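Local coordinates for protein aminoglycoside N(3)-acetyltransferase, AAC(3)-IVa (Escherichia coli, PDB 6MN5) that transfers the acetyl group of acetyl-CoA to the 3-amino group of 2-deoxystreptamine antibiotics, probably giving resistance to gentamicin, kanamycin, tobramycin, neomycin and apramycin, at residues 123-128 with 185-190; 189-194 with 251-256; 194-199 with 244-249. The protein carries 1 engineered substitution. All coordinates share one frame; numbering follows the deposited sequence.

Contact 1: 123-128 with 185-190; sequences LPLPPH and VDYLEN. With LLL ((2R,3R,4R,5R)-2-((1S,2S,3R,4S,6R)-4,6-diamino-3-((2R,3R,6S)-3-amino-6-(aminomethyl)-tetrahydro-2H-pyran-2-yloxy)-2-hydr oxycyclohexyloxy)-5-methyl-4-(methylamino)-tetrahydro-2H-pyran-3,5-diol), chain G; EDO (1,2-ethanediol), chain U.
Leu125 and Pro127 pack on the ring of Tyr187, bringing a proline-rich loop that runs toward helix 133-139 against strand 181-189 of a two-stranded antiparallel hairpin. The backbone of Val185, Tyr187 and Glu189 is hydrogen-bonded to strand 170-178, whereas the interface with 123-128 is made by van der Waals contact. In the apolar group, Leu125 CD1 approaches Tyr187 CD1 at 3.9 Å, and Pro127 CD approaches CE2 of the same ring at 3.5 Å; both come in obliquely. The ring is set for this by a chi1 of 62°, which puts CG between the backbone N and the carbonyl carbon. Leu125 CD1 also reaches Val185 CG1 at 4.3 Å. Pro126, which follows a cis peptide bond, lays its CG 3.5 Å from Leu188 O, so part of this packing is against backbone.

The polar contacts involve bound molecules. Leu125 N donates to O2 of an ethanediol, probably from the crystallisation liquor, at 3.1 Å and 159°. Glu189, with CG anti to its backbone N (chi1 -161°) and an extended chain, carries its carboxylate to the gentamicin pocket, where O23 of the antibiotic donates to Glu189 OE1 at 2.8 Å. That same oxygen also meets the loop: Pro127 CG lies 3.6 Å from Glu189 OE1.

Contact 2: 189-194 with 251-256; sequences ENDHCC and CEECDA. With ZN (zinc ion), chain H; LLL ((2R,3R,4R,5R)-2-((1S,2S,3R,4S,6R)-4,6-diamino-3-((2R,3R,6S)-3-amino-6-(aminomethyl)-tetrahydro-2H-pyran-2-yloxy)-2-hydr oxycyclohexyloxy)-5-methyl-4-(methylamino)-tetrahydro-2H-pyran-3,5-diol), chain G.
Cys193, Cys251 and Cys254 bind one zinc ion, forming three corners of a three-cysteine, one-histidine site that joins the loop after strand 181-189 to the CxxC motif at the start of helix 252-260. In the first shell the metal lies 2.3 Å from Cys193 SG, 2.3 Å from Cys251 SG and 2.4 Å from Cys254 SG; His245 completes the set. Cys251 SG is anti to its backbone N (chi1 165°), whereas Cys254 SG sits beside its own (chi1 -70°), and the two sulfurs, one from the N-cap and one from three residues further on in the first turn, thereby converge on the metal.

Beyond the metal, Cys251 is the N-cap residue: its SG accepts from Cys254 N at 3.3 Å with an angle of 169°. This N-H and the helix end would probably help to stabilise a thiolate. His192 adds packing, its CB 3.7 Å from Cys254 SG.

Glu253 leaves the same helix turn on the antibiotic side, where its extended chain brings OE1 to accept from N21 of gentamicin at 2.7 Å. Asp191 OD1 lies 4.5 Å from that Glu253 OE1, two like charges along a pocket that receives a polyamine; Arg172 forms a salt bridge with Asp191. Further out, Glu161 is hydrogen-bonded to His192 NE2 and thus helps to fix the ring, while its other nitrogen serves the loop's own backbone: His192 ND1 accepts from Cys194 N at 3.0 Å, the donor tilted out of the ring plane.

Contact 3: 194-199 with 244-249; sequences CERFAL and LHPPEA. With ZN (zinc ion), chain H; LLL ((2R,3R,4R,5R)-2-((1S,2S,3R,4S,6R)-4,6-diamino-3-((2R,3R,6S)-3-amino-6-(aminomethyl)-tetrahydro-2H-pyran-2-yloxy)-2-hydr oxycyclohexyloxy)-5-methyl-4-(methylamino)-tetrahydro-2H-pyran-3,5-diol), chain G.
Arg196 and Glu195 meet the imidazole of His245 in two different ways, one over a face and the other at the rim. Arg196 CD stands 4.2 Å from the ring centroid and 10° off its normal, a CH-pi contact over the centre of one face. Glu195 brings OE1 to the ring edge near its plane, 3.4 Å from His245 CE1, with the carboxylate perpendicular to the imidazole. A water lying in the ring plane joins the two groups: it accepts from His245 NE2 at 3.0 Å and donates to Glu195 OE1 at 2.9 Å. Both nitrogens of His245 are therefore engaged, since ND1 binds the zinc ion at 2.1 Å, and the water-bridged carboxylate of Glu195 may polarise the imidazole slightly toward the metal.

The arginine bends at chi3 (61°), which turns its guanidinium past the ring toward the backbone of the 244-249 segment. Arg196 NE comes within 3.3 Å of Leu244 O, but the angle is too poor for a hydrogen bond. Arg196 NH2 donates to Ile242 O, and NE too has its hydrogen bond just outside the two segments. Leu199 CD1 covers part of one guanidinium face. Glu195 and Arg196 open the short 3-10 turn 195-198, whereas Leu244 to Pro246 reach them from irregular chain. The whole is the histidine corner of a zinc site completed by three cysteines.

Overall arrangement
One side of each contact lies on the continuous run 185-199, past the bound gentamicin, which contacts 1 and 2 touch directly; contact 3 comes near it only at Cys194, where the model is doubtful. Contact 1 shares Glu189 and Asn190 with contact 2, their centres about 15 Å apart; contact 2 shares Cys194 with contact 3, its centre about 9 Å away. Contacts 2 and 3 together build the zinc site: Cys193 SG lies 3.3 Å from His245 ND1, and His192 packs on both Leu244 and Phe197. Contact 1 is remote from the metal, the side chain of Glu189 being about 14 Å from the zinc ion. Glu189 accepts from O23 and Glu253 from N21, with Asp71 a further partner.

Contact 1: 123-128 with 185-190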
loop_
_atom_site.group_PDB
_atom_site.type_symbol
_atom_site.label_atom_id
_atom_site.label_comp_id
_atom_site.label_asym_id
_atom_site.label_seq_id
_atom_site.Cartn_x
_atom_site.Cartn_y
_atom_site.Cartn_z
ATOM N N LEU A 123 2.199 -2.683 -17.168
ATOM C CA LEU A 123 3.432 -2.629 -16.387
ATOM C C LEU A 123 3.919 -1.198 -16.179
ATOM O O LEU A 123 4.401 -0.561 -17.125
ATOM C CB LEU A 123 4.521 -3.457 -17.076
ATOM C CG LEU A 123 5.900 -3.502 -16.415
ATOM C CD1 LEU A 123 5.871 -4.350 -15.154
ATOM C CD2 LEU A 123 6.940 -4.023 -17.392
ATOM N N PRO A 124 3.817 -0.662 -14.962
ATOM C CA PRO A 124 4.299 0.700 -14.706
ATOM C C PRO A 124 5.786 0.739 -14.393
ATOM O O PRO A 124 6.325 -0.108 -13.679
ATOM C CB PRO A 124 3.471 1.124 -13.486
ATOM C CG PRO A 124 3.237 -0.152 -12.746
ATOM C CD PRO A 124 3.172 -1.256 -13.777
ATOM N N LEU A 125 6.453 1.748 -14.943
ATOM C CA LEU A 125 7.879 1.978 -14.711
ATOM C C LEU A 125 8.082 3.434 -14.317
ATOM O O LEU A 125 7.848 4.333 -15.152
ATOM C CB LEU A 125 8.707 1.643 -15.950
ATOM C CG LEU A 125 8.775 0.192 -16.423
ATOM C CD1 LEU A 125 9.114 -0.741 -15.271
ATOM C CD2 LEU A 125 7.473 -0.213 -17.090
ATOM N N PRO A 126 8.506 3.727 -13.076
ATOM C CA PRO A 126 8.754 2.808 -11.960
ATOM C C PRO A 126 7.448 2.217 -11.424
ATOM O O PRO A 126 6.387 2.663 -11.859
ATOM C CB PRO A 126 9.437 3.706 -10.913
ATOM C CG PRO A 126 9.925 4.891 -11.672
ATOM C CD PRO A 126 8.900 5.103 -12.733
ATOM N N PRO A 127 7.524 1.228 -10.522
ATOM C CA PRO A 127 6.288 0.579 -10.046
ATOM C C PRO A 127 5.218 1.541 -9.554
ATOM O O PRO A 127 4.030 1.310 -9.808
ATOM C CB PRO A 127 6.794 -0.325 -8.915
ATOM C CG PRO A 127 8.178 -0.668 -9.320
ATOM C CD PRO A 127 8.728 0.556 -9.998
ATOM N N HIS A 128 5.600 2.617 -8.865
ATOM C CA HIS A 128 4.648 3.535 -8.252
ATOM C C HIS A 128 4.557 4.858 -9.005
ATOM O O HIS A 128 4.334 5.911 -8.402
ATOM C CB HIS A 128 5.010 3.768 -6.787
ATOM C CG HIS A 128 5.236 2.505 -6.018
ATOM N ND1 HIS A 128 4.410 1.407 -6.134
ATOM C CD2 HIS A 128 6.199 2.159 -5.131
ATOM C CE1 HIS A 128 4.853 0.440 -5.352
ATOM N NE2 HIS A 128 5.935 0.871 -4.729
ATOM N N VAL A 185 13.288 -6.594 -17.597
ATOM C CA VAL A 185 13.007 -5.182 -17.827
ATOM C C VAL A 185 13.738 -4.386 -16.756
ATOM O O VAL A 185 13.369 -4.441 -15.576
ATOM C CB VAL A 185 11.501 -4.889 -17.802
ATOM C CG1 VAL A 185 11.249 -3.401 -17.959
ATOM C CG2 VAL A 185 10.790 -5.679 -18.894
ATOM N N ASP A 186 14.765 -3.645 -17.160
ATOM C CA ASP A 186 15.558 -2.854 -16.229
ATOM C C ASP A 186 14.981 -1.452 -16.092
ATOM O O ASP A 186 14.559 -0.840 -17.078
ATOM C CB ASP A 186 17.014 -2.778 -16.692
ATOM C CG ASP A 186 17.655 -4.145 -16.823
ATOM O OD1 ASP A 186 17.715 -4.668 -17.956
ATOM O OD2 ASP A 186 18.094 -4.699 -15.794
ATOM N N TYR A 187 14.969 -0.945 -14.860
ATOM C CA TYR A 187 14.433 0.377 -14.577
ATOM C C TYR A 187 15.143 0.954 -13.359
ATOM O O TYR A 187 15.955 0.289 -12.712
ATOM C CB TYR A 187 12.917 0.330 -14.352
ATOM C CG TYR A 187 12.490 -0.520 -13.173
ATOM C CD1 TYR A 187 12.297 -1.890 -13.313
ATOM C CD2 TYR A 187 12.274 0.048 -11.924
ATOM C CE1 TYR A 187 11.905 -2.670 -12.240
ATOM C CE2 TYR A 187 11.883 -0.725 -10.843
ATOM C CZ TYR A 187 11.699 -2.081 -11.006
ATOM O OH TYR A 187 11.308 -2.848 -9.933
ATOM N N LEU A 188 14.826 2.210 -13.052
ATOM C CA LEU A 188 15.358 2.899 -11.884
ATOM C C LEU A 188 14.239 3.099 -10.874
ATOM O O LEU A 188 13.163 3.598 -11.222
ATOM C CB LEU A 188 15.974 4.247 -12.269
ATOM C CG LEU A 188 17.290 4.201 -13.051
ATOM C CD1 LEU A 188 17.868 5.597 -13.229
ATOM C CD2 LEU A 188 18.290 3.294 -12.360
ATOM N N GLU A 189 14.491 2.706 -9.630
ATOM C CA GLU A 189 13.501 2.796 -8.569
ATOM C C GLU A 189 14.012 3.703 -7.459
ATOM O O GLU A 189 15.211 3.725 -7.162
ATOM C CB GLU A 189 13.165 1.412 -8.002
ATOM C CG GLU A 189 11.858 1.369 -7.232
ATOM C CD GLU A 189 11.607 0.024 -6.582
ATOM O OE1 GLU A 189 10.429 -0.379 -6.479
ATOM O OE2 GLU A 189 12.589 -0.630 -6.173
ATOM N N ASN A 190 13.091 4.451 -6.854
ATOM C CA ASN A 190 13.406 5.344 -5.738
ATOM C C ASN A 190 13.287 4.570 -4.425
ATOM O O ASN A 190 12.392 4.787 -3.605
ATOM C CB ASN A 190 12.483 6.554 -5.760
ATOM C CG ASN A 190 11.023 6.161 -5.883
ATOM O OD1 ASN A 190 10.523 5.931 -6.983
ATOM N ND2 ASN A 190 10.337 6.067 -4.750
HETATM C C11 LLL G . 13.626 -2.643 2.158
HETATM O O11 LLL G . 12.792 -3.395 1.266
HETATM C C21 LLL G . 14.793 -3.505 2.610
HETATM N N21 LLL G . 15.636 -3.892 1.469
HETATM C C31 LLL G . 14.266 -4.731 3.338
HETATM C C41 LLL G . 13.344 -4.294 4.466
HETATM C C51 LLL G . 12.258 -3.388 3.909
HETATM O O51 LLL G . 12.860 -2.236 3.302
HETATM C C61 LLL G . 11.335 -2.942 5.046
HETATM N N61 LLL G . 10.442 -1.861 4.604
HETATM C C12 LLL G . 10.301 -1.757 -1.722
HETATM N N12 LLL G . 9.771 -0.923 -2.811
HETATM C C22 LLL G . 10.593 -0.919 -0.487
HETATM C C32 LLL G . 11.072 -1.822 0.637
HETATM N N32 LLL G . 11.300 -1.054 1.869
HETATM C C42 LLL G . 12.338 -2.545 0.203
HETATM C C52 LLL G . 12.046 -3.383 -1.030
HETATM O O52 LLL G . 13.239 -4.064 -1.441
HETATM C C62 LLL G . 11.564 -2.481 -2.156
HETATM O O62 LLL G . 11.286 -3.273 -3.319
HETATM C C13 LLL G . 12.515 -3.569 -4.005
HETATM C C23 LLL G . 12.244 -3.843 -5.486
HETATM O O23 LLL G . 11.115 -3.077 -5.944
HETATM C C33 LLL G . 11.976 -5.325 -5.689
HETATM N N33 LLL G . 11.532 -5.598 -7.064
HETATM C C43 LLL G . 13.232 -6.115 -5.355
HETATM O O43 LLL G . 14.034 -6.262 -6.536
HETATM C C53 LLL G . 14.027 -5.375 -4.290
HETATM O O53 LLL G . 13.119 -4.722 -3.387
HETATM C C83 LLL G . 12.841 -7.498 -4.829
HETATM C C93 LLL G . 10.338 -6.454 -7.032
HETATM C C1 EDO U . 3.966 3.663 -18.415
HETATM O O1 EDO U . 4.909 2.609 -18.641
HETATM C C2 EDO U . 3.581 3.708 -16.940
HETATM O O2 EDO U . 4.723 4.055 -16.147
#

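Contact 2: 189-194 with 251-256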
loop_
_atom_site.group_PDB
_atom_site.type_symbol
_atom_site.label_atom_id
_atom_site.label_comp_id
_atom_site.label_asym_id
_atom_site.label_seq_id
_atom_site.Cartn_x
_atom_site.Cartn_y
_atom_site.Cartn_z
ATOM N N GLU A 189 14.491 2.706 -9.630
ATOM C CA GLU A 189 13.501 2.796 -8.569
ATOM C C GLU A 189 14.012 3.703 -7.459
ATOM O O GLU A 189 15.211 3.725 -7.162
ATOM C CB GLU A 189 13.165 1.412 -8.002
ATOM C CG GLU A 189 11.858 1.369 -7.232
ATOM C CD GLU A 189 11.607 0.024 -6.582
ATOM O OE1 GLU A 189 10.429 -0.379 -6.479
ATOM O OE2 GLU A 189 12.589 -0.630 -6.173
ATOM N N ASN A 190 13.091 4.451 -6.854
ATOM C CA ASN A 190 13.406 5.344 -5.738
ATOM C C ASN A 190 13.287 4.570 -4.425
ATOM O O ASN A 190 12.392 4.787 -3.605
ATOM C CB ASN A 190 12.483 6.554 -5.760
ATOM C CG ASN A 190 11.023 6.161 -5.883
ATOM O OD1 ASN A 190 10.523 5.931 -6.983
ATOM N ND2 ASN A 190 10.337 6.067 -4.750
ATOM N N ASP A 191 14.222 3.646 -4.232
ATOM C CA ASP A 191 14.149 2.697 -3.132
ATOM C C ASP A 191 15.248 2.946 -2.108
ATOM O O ASP A 191 16.397 3.232 -2.464
ATOM C CB ASP A 191 14.240 1.257 -3.642
ATOM C CG ASP A 191 13.995 0.246 -2.544
ATOM O OD1 ASP A 191 14.866 -0.620 -2.316
ATOM O OD2 ASP A 191 12.938 0.344 -1.887
ATOM N N HIS A 192 14.878 2.827 -0.834
ATOM C CA HIS A 192 15.818 2.876 0.278
ATOM C C HIS A 192 15.313 1.959 1.385
ATOM O O HIS A 192 14.613 0.980 1.108
ATOM C CB HIS A 192 15.991 4.312 0.778
ATOM C CG HIS A 192 14.715 5.090 0.825
ATOM N ND1 HIS A 192 13.844 5.027 1.891
ATOM C CD2 HIS A 192 14.155 5.940 -0.068
ATOM C CE1 HIS A 192 12.805 5.809 1.654
ATOM N NE2 HIS A 192 12.970 6.375 0.473
ATOM N N CYS A 193 15.647 2.265 2.640
ATOM C CA CYS A 193 15.246 1.408 3.751
ATOM C C CYS A 193 13.821 1.673 4.225
ATOM O O CYS A 193 13.259 0.838 4.941
ATOM C CB CYS A 193 16.214 1.578 4.921
ATOM S SG CYS A 193 15.950 3.085 5.871
ATOM N N CYS A 194 13.235 2.812 3.857
ATOM C CA CYS A 194 11.863 3.212 4.167
ATOM C C CYS A 194 11.627 3.476 5.649
ATOM O O CYS A 194 10.485 3.762 6.030
ATOM C CB CYS A 194 10.825 2.180 3.695
ATOM S SG CYS A 194 10.827 1.834 1.923
ATOM N N CYS A 251 23.343 3.351 7.086
ATOM C CA CYS A 251 22.348 2.530 6.407
ATOM C C CYS A 251 22.813 2.230 4.989
ATOM O O CYS A 251 23.023 3.147 4.190
ATOM C CB CYS A 251 20.992 3.230 6.384
ATOM S SG CYS A 251 19.827 2.494 5.210
ATOM N N GLU A 252 22.965 0.942 4.680
ATOM C CA GLU A 252 23.495 0.536 3.383
ATOM C C GLU A 252 22.600 1.013 2.244
ATOM O O GLU A 252 23.083 1.570 1.251
ATOM C CB GLU A 252 23.648 -0.983 3.347
ATOM C CG GLU A 252 24.910 -1.480 2.672
ATOM C CD GLU A 252 25.230 -2.915 3.043
ATOM O OE1 GLU A 252 26.067 -3.125 3.946
ATOM O OE2 GLU A 252 24.634 -3.832 2.439
ATOM N N GLU A 253 21.288 0.811 2.377
ATOM C CA GLU A 253 20.379 1.096 1.270
ATOM C C GLU A 253 20.250 2.593 1.019
ATOM O O GLU A 253 20.261 3.033 -0.136
ATOM C CB GLU A 253 19.012 0.479 1.548
ATOM C CG GLU A 253 19.086 -0.918 2.131
ATOM C CD GLU A 253 17.720 -1.467 2.471
ATOM O OE1 GLU A 253 16.838 -1.441 1.588
ATOM O OE2 GLU A 253 17.527 -1.915 3.621
ATOM N N CYS A 254 20.113 3.388 2.083
ATOM C CA CYS A 254 20.073 4.835 1.913
ATOM C C CYS A 254 21.396 5.359 1.374
ATOM O O CYS A 254 21.420 6.300 0.572
ATOM C CB CYS A 254 19.725 5.512 3.238
ATOM S SG CYS A 254 18.024 5.253 3.771
ATOM N N ASP A 255 22.512 4.758 1.798
ATOM C CA ASP A 255 23.803 5.130 1.229
ATOM C C ASP A 255 23.835 4.863 -0.268
ATOM O O ASP A 255 24.369 5.668 -1.038
ATOM C CB ASP A 255 24.930 4.373 1.934
ATOM C CG ASP A 255 25.234 4.926 3.311
ATOM O OD1 ASP A 255 24.558 5.892 3.729
ATOM O OD2 ASP A 255 26.143 4.390 3.980
ATOM N N ALA A 256 23.258 3.737 -0.701
ATOM C CA ALA A 256 23.217 3.430 -2.127
ATOM C C ALA A 256 22.358 4.437 -2.881
ATOM O O ALA A 256 22.695 4.837 -4.002
ATOM C CB ALA A 256 22.696 2.010 -2.343
HETATM ZN ZN ZN H . 18.130 3.910 5.743
HETATM C C11 LLL G . 13.626 -2.643 2.158
HETATM O O11 LLL G . 12.792 -3.395 1.266
HETATM C C21 LLL G . 14.793 -3.505 2.610
HETATM N N21 LLL G . 15.636 -3.892 1.469
HETATM C C31 LLL G . 14.266 -4.731 3.338
HETATM C C41 LLL G . 13.344 -4.294 4.466
HETATM C C51 LLL G . 12.258 -3.388 3.909
HETATM O O51 LLL G . 12.860 -2.236 3.302
HETATM C C61 LLL G . 11.335 -2.942 5.046
HETATM N N61 LLL G . 10.442 -1.861 4.604
HETATM C C12 LLL G . 10.301 -1.757 -1.722
HETATM N N12 LLL G . 9.771 -0.923 -2.811
HETATM C C22 LLL G . 10.593 -0.919 -0.487
HETATM C C32 LLL G . 11.072 -1.822 0.637
HETATM N N32 LLL G . 11.300 -1.054 1.869
HETATM C C42 LLL G . 12.338 -2.545 0.203
HETATM C C52 LLL G . 12.046 -3.383 -1.030
HETATM O O52 LLL G . 13.239 -4.064 -1.441
HETATM C C62 LLL G . 11.564 -2.481 -2.156
HETATM O O62 LLL G . 11.286 -3.273 -3.319
HETATM C C13 LLL G . 12.515 -3.569 -4.005
HETATM C C23 LLL G . 12.244 -3.843 -5.486
HETATM O O23 LLL G . 11.115 -3.077 -5.944
HETATM C C33 LLL G . 11.976 -5.325 -5.689
HETATM N N33 LLL G . 11.532 -5.598 -7.064
HETATM C C43 LLL G . 13.232 -6.115 -5.355
HETATM O O43 LLL G . 14.034 -6.262 -6.536
HETATM C C53 LLL G . 14.027 -5.375 -4.290
HETATM O O53 LLL G . 13.119 -4.722 -3.387
HETATM C C83 LLL G . 12.841 -7.498 -4.829
HETATM C C93 LLL G . 10.338 -6.454 -7.032
#

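Contact 3: 194-199 with 244-249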
loop_
_atom_site.group_PDB
_atom_site.type_symbol
_atom_site.label_atom_id
_atom_site.label_comp_id
_atom_site.label_asym_id
_atom_site.label_seq_id
_atom_site.Cartn_x
_atom_site.Cartn_y
_atom_site.Cartn_z
ATOM N N CYS A 194 13.235 2.812 3.857
ATOM C CA CYS A 194 11.863 3.212 4.167
ATOM C C CYS A 194 11.627 3.476 5.649
ATOM O O CYS A 194 10.485 3.762 6.030
ATOM C CB CYS A 194 10.825 2.180 3.695
ATOM S SG CYS A 194 10.827 1.834 1.923
ATOM N N GLU A 195 12.657 3.395 6.498
ATOM C CA GLU A 195 12.454 3.618 7.928
ATOM C C GLU A 195 11.988 5.040 8.212
ATOM O O GLU A 195 11.104 5.256 9.050
ATOM C CB GLU A 195 13.741 3.320 8.697
ATOM C CG GLU A 195 13.961 1.850 8.998
ATOM C CD GLU A 195 15.213 1.607 9.814
ATOM O OE1 GLU A 195 15.671 2.550 10.493
ATOM O OE2 GLU A 195 15.740 0.475 9.774
ATOM N N ARG A 196 12.565 6.024 7.525
ATOM C CA ARG A 196 12.230 7.418 7.778
ATOM C C ARG A 196 10.892 7.832 7.181
ATOM O O ARG A 196 10.524 9.005 7.292
ATOM C CB ARG A 196 13.343 8.330 7.257
ATOM C CG ARG A 196 14.603 8.282 8.110
ATOM C CD ARG A 196 15.758 9.005 7.446
ATOM N NE ARG A 196 15.463 10.417 7.235
ATOM C CZ ARG A 196 15.693 11.365 8.135
ATOM N NH1 ARG A 196 16.222 11.050 9.309
ATOM N NH2 ARG A 196 15.395 12.627 7.861
ATOM N N PHE A 197 10.155 6.907 6.557
ATOM C CA PHE A 197 8.766 7.189 6.213
ATOM C C PHE A 197 7.942 7.521 7.449
ATOM O O PHE A 197 6.912 8.194 7.335
ATOM C CB PHE A 197 8.139 5.994 5.486
ATOM C CG PHE A 197 8.401 5.965 4.004
ATOM C CD1 PHE A 197 9.071 7.004 3.376
ATOM C CD2 PHE A 197 7.973 4.892 3.237
ATOM C CE1 PHE A 197 9.309 6.972 2.007
ATOM C CE2 PHE A 197 8.208 4.852 1.871
ATOM C CZ PHE A 197 8.877 5.893 1.256
ATOM N N ALA A 198 8.380 7.068 8.629
ATOM C CA ALA A 198 7.634 7.301 9.859
ATOM C C ALA A 198 7.538 8.778 10.213
ATOM O O ALA A 198 6.697 9.149 11.038
ATOM C CB ALA A 198 8.274 6.528 11.013
ATOM N N LEU A 199 8.375 9.627 9.611
ATOM C CA LEU A 199 8.263 11.064 9.830
ATOM C C LEU A 199 6.899 11.601 9.415
ATOM O O LEU A 199 6.492 12.667 9.892
ATOM C CB LEU A 199 9.363 11.805 9.066
ATOM C CG LEU A 199 10.818 11.500 9.430
ATOM C CD1 LEU A 199 11.746 11.954 8.313
ATOM C CD2 LEU A 199 11.200 12.164 10.742
ATOM N N LEU A 244 16.048 9.724 3.401
ATOM C CA LEU A 244 17.272 8.939 3.440
ATOM C C LEU A 244 18.022 9.182 4.740
ATOM O O LEU A 244 18.115 10.318 5.216
ATOM C CB LEU A 244 18.179 9.272 2.254
ATOM C CG LEU A 244 17.539 9.404 0.874
ATOM C CD1 LEU A 244 18.608 9.760 -0.148
ATOM C CD2 LEU A 244 16.819 8.122 0.485
ATOM N N HIS A 245 18.558 8.105 5.309
ATOM C CA HIS A 245 19.379 8.225 6.499
ATOM C C HIS A 245 20.606 9.089 6.206
ATOM O O HIS A 245 21.099 9.121 5.074
ATOM C CB HIS A 245 19.818 6.845 6.984
ATOM C CG HIS A 245 18.823 6.174 7.879
ATOM N ND1 HIS A 245 17.964 5.195 7.434
ATOM C CD2 HIS A 245 18.548 6.348 9.194
ATOM C CE1 HIS A 245 17.201 4.793 8.436
ATOM N NE2 HIS A 245 17.536 5.478 9.514
ATOM N N PRO A 246 21.111 9.810 7.198
ATOM C CA PRO A 246 22.386 10.504 7.030
ATOM C C PRO A 246 23.514 9.501 6.867
ATOM O O PRO A 246 23.398 8.351 7.316
ATOM C CB PRO A 246 22.530 11.306 8.332
ATOM C CG PRO A 246 21.664 10.594 9.316
ATOM C CD PRO A 246 20.515 10.053 8.523
ATOM N N PRO A 247 24.612 9.889 6.211
ATOM C CA PRO A 247 25.739 8.951 6.061
ATOM C C PRO A 247 26.282 8.436 7.382
ATOM O O PRO A 247 26.827 7.325 7.426
ATOM C CB PRO A 247 26.784 9.785 5.307
ATOM C CG PRO A 247 25.987 10.811 4.574
ATOM C CD PRO A 247 24.829 11.142 5.470
ATOM N N GLU A 248 26.147 9.207 8.464
ATOM C CA GLU A 248 26.604 8.739 9.769
ATOM C C GLU A 248 25.789 7.550 10.258
ATOM O O GLU A 248 26.296 6.733 11.036
ATOM C CB GLU A 248 26.538 9.874 10.791
ATOM C CG GLU A 248 26.953 11.233 10.254
ATOM C CD GLU A 248 25.785 12.019 9.691
ATOM O OE1 GLU A 248 25.657 12.088 8.450
ATOM O OE2 GLU A 248 24.991 12.561 10.489
ATOM N N ALA A 249 24.532 7.435 9.822
ATOM C CA ALA A 249 23.697 6.316 10.240
ATOM C C ALA A 249 24.218 4.982 9.729
ATOM O O ALA A 249 23.914 3.943 10.324
ATOM C CB ALA A 249 22.258 6.524 9.765
HETATM ZN ZN ZN H . 18.130 3.910 5.743
HETATM C C11 LLL G . 13.626 -2.643 2.158
HETATM O O11 LLL G . 12.792 -3.395 1.266
HETATM C C21 LLL G . 14.793 -3.505 2.610
HETATM N N21 LLL G . 15.636 -3.892 1.469
HETATM C C31 LLL G . 14.266 -4.731 3.338
HETATM C C41 LLL G . 13.344 -4.294 4.466
HETATM C C51 LLL G . 12.258 -3.388 3.909
HETATM O O51 LLL G . 12.860 -2.236 3.302
HETATM C C61 LLL G . 11.335 -2.942 5.046
HETATM N N61 LLL G . 10.442 -1.861 4.604
HETATM C C12 LLL G . 10.301 -1.757 -1.722
HETATM N N12 LLL G . 9.771 -0.923 -2.811
HETATM C C22 LLL G . 10.593 -0.919 -0.487
HETATM C C32 LLL G . 11.072 -1.822 0.637
HETATM N N32 LLL G . 11.300 -1.054 1.869
HETATM C C42 LLL G . 12.338 -2.545 0.203
HETATM C C52 LLL G . 12.046 -3.383 -1.030
HETATM O O52 LLL G . 13.239 -4.064 -1.441
HETATM C C62 LLL G . 11.564 -2.481 -2.156
HETATM O O62 LLL G . 11.286 -3.273 -3.319
HETATM C C13 LLL G . 12.515 -3.569 -4.005
HETATM C C23 LLL G . 12.244 -3.843 -5.486
HETATM O O23 LLL G . 11.115 -3.077 -5.944
HETATM C C33 LLL G . 11.976 -5.325 -5.689
HETATM N N33 LLL G . 11.532 -5.598 -7.064
HETATM C C43 LLL G . 13.232 -6.115 -5.355
HETATM O O43 LLL G . 14.034 -6.262 -6.536
HETATM C C53 LLL G . 14.027 -5.375 -4.290
HETATM O O53 LLL G . 13.119 -4.722 -3.387
HETATM C C83 LLL G . 12.841 -7.498 -4.829
HETATM C C93 LLL G . 10.338 -6.454 -7.032
HETATM O O HOH W 1 15.486 5.200 11.678
#